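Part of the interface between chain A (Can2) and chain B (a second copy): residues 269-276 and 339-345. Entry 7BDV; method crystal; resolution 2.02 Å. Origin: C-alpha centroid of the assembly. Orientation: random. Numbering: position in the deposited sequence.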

# COMPACT_ATOMS: atom_id res chain seq x y z
N SER A 269 8.81 14.04 -6.15
CA SER A 269 10.01 13.70 -5.35
C SER A 269 9.79 14.07 -3.89
O SER A 269 9.03 15.00 -3.61
CB SER A 269 11.24 14.39 -5.89
OG SER A 269 10.96 15.74 -6.17
N ASN A 270 10.42 13.36 -2.96
CA ASN A 270 10.71 13.84 -1.59
C ASN A 270 12.23 14.02 -1.50
O ASN A 270 12.85 14.21 -2.56
CB ASN A 270 10.03 12.94 -0.55
CG ASN A 270 10.54 11.53 -0.60
OD1 ASN A 270 11.53 11.24 -1.27
ND2 ASN A 270 9.85 10.64 0.11
N ASP A 271 12.85 13.94 -0.32
CA ASP A 271 14.34 14.10 -0.19
C ASP A 271 15.04 12.91 -0.90
O ASP A 271 16.13 13.13 -1.49
CB ASP A 271 14.78 14.26 1.28
CG ASP A 271 14.94 15.69 1.82
OD1 ASP A 271 14.65 16.68 1.07
OD2 ASP A 271 15.35 15.83 3.02
N SER A 272 14.43 11.71 -0.90
CA SER A 272 15.13 10.43 -1.16
C SER A 272 14.66 9.70 -2.44
O SER A 272 15.52 9.03 -3.03
CB SER A 272 15.10 9.53 0.06
OG SER A 272 13.82 9.43 0.65
N VAL A 273 13.39 9.78 -2.85
CA VAL A 273 12.90 9.08 -4.08
C VAL A 273 12.21 10.06 -5.03
O VAL A 273 11.68 11.07 -4.58
CB VAL A 273 11.94 7.92 -3.73
CG2 VAL A 273 10.60 8.43 -3.22
N SER A 274 12.25 9.75 -6.33
CA SER A 274 11.43 10.38 -7.38
C SER A 274 10.63 9.29 -8.11
O SER A 274 11.12 8.17 -8.30
CB SER A 274 12.24 11.19 -8.34
OG SER A 274 13.32 10.44 -8.85
N ASN A 275 9.40 9.63 -8.48
CA ASN A 275 8.40 8.77 -9.16
C ASN A 275 7.89 9.57 -10.35
O ASN A 275 7.62 10.79 -10.15
CB ASN A 275 7.24 8.47 -8.22
CG ASN A 275 7.68 7.79 -6.95
OD1 ASN A 275 8.33 6.75 -7.02
ND2 ASN A 275 7.36 8.39 -5.80
N GLU A 276 7.82 8.95 -11.53
CA GLU A 276 7.17 9.54 -12.72
C GLU A 276 5.77 8.93 -12.83
O GLU A 276 5.66 7.69 -12.67
CB GLU A 276 7.99 9.35 -14.00
CG GLU A 276 8.05 10.62 -14.85
CD GLU A 276 7.95 10.44 -16.36
OE1 GLU A 276 8.62 9.53 -16.89
OE2 GLU A 276 7.18 11.21 -16.99
N LYS B 339 18.49 1.30 -1.97
CA LYS B 339 18.58 1.44 -0.49
C LYS B 339 17.72 2.62 -0.05
O LYS B 339 17.01 2.49 0.98
CB LYS B 339 20.04 1.57 -0.03
CG LYS B 339 20.79 0.24 0.06
CD LYS B 339 22.20 0.33 0.62
N LYS B 340 17.74 3.72 -0.81
CA LYS B 340 16.92 4.92 -0.49
C LYS B 340 15.42 4.58 -0.59
O LYS B 340 14.65 5.02 0.28
CB LYS B 340 17.34 6.11 -1.36
CG LYS B 340 18.54 6.87 -0.83
CD LYS B 340 19.01 8.03 -1.69
N ARG B 341 15.01 3.79 -1.59
CA ARG B 341 13.58 3.43 -1.75
C ARG B 341 13.17 2.52 -0.59
O ARG B 341 12.09 2.74 -0.02
CB ARG B 341 13.30 2.80 -3.12
CG ARG B 341 11.82 2.52 -3.33
CD ARG B 341 11.42 2.28 -4.77
NE ARG B 341 11.71 3.45 -5.60
CZ ARG B 341 10.87 4.47 -5.83
NH1 ARG B 341 11.24 5.48 -6.59
NH2 ARG B 341 9.65 4.45 -5.33
N CYS B 342 14.01 1.55 -0.21
CA CYS B 342 13.78 0.69 0.97
C CYS B 342 13.58 1.53 2.24
O CYS B 342 12.58 1.27 2.94
CB CYS B 342 14.91 -0.31 1.14
SG CYS B 342 14.81 -1.62 -0.10
N LEU B 343 14.46 2.49 2.51
CA LEU B 343 14.34 3.39 3.68
C LEU B 343 13.00 4.13 3.59
O LEU B 343 12.25 4.14 4.59
CB LEU B 343 15.51 4.39 3.73
N ASN B 344 12.70 4.70 2.42
CA ASN B 344 11.44 5.45 2.17
C ASN B 344 10.22 4.55 2.44
O ASN B 344 9.19 5.08 2.90
CB ASN B 344 11.40 5.98 0.74
CG ASN B 344 10.26 6.96 0.53
OD1 ASN B 344 10.24 8.02 1.16
ND2 ASN B 344 9.31 6.60 -0.30
N ASN B 345 10.32 3.24 2.17
CA ASN B 345 9.16 2.30 2.19
C ASN B 345 9.14 1.51 3.50
O ASN B 345 8.31 0.57 3.59
CB ASN B 345 9.21 1.36 0.98
CG ASN B 345 8.84 2.04 -0.32
OD1 ASN B 345 8.71 3.26 -0.38
ND2 ASN B 345 8.66 1.25 -1.36

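The contact is small and largely polar: a turn of chain A leading into a strand meets the last turns of a chain B helix, and side-chain amide and guanidinium hydrogen bonds border a modest patch of packing. At one end, A:Asn270 ND2 donates to B:Asn344 OD1 at 2.8 Å. The carboxamide of A:Asn270 is held in place by its own loop, because its OD1 accepts from the backbone N of A:Ser272 (3.0 Å) and, almost linearly, from the N of A:Val273 (2.8 Å). With OD1 so occupied, ND2 is left to face the helix.

At the other end, B:Arg341 reaches the strand through the length of its side chain, since its CA-to-CB bond points sideways. Its NH1 and NH2 both donate to A:Asn275 OD1, at 3.2 and 3.1 Å, forming a fork on a single acceptor; NH1 also makes a weak bond to the backbone O of A:Ser274 (3.2 Å). These acceptors lie at the guanidinium edge, while A:Val273 covers one face, its CB 3.8 Å from B:Arg341 NH1. A:Val273 CG2 also packs against B:Asn344 ND2 (3.7 Å), linking the two polar sites. Beside them, A:Ser272 O lies 3.8 Å from B:Lys340 CB, a van der Waals contact.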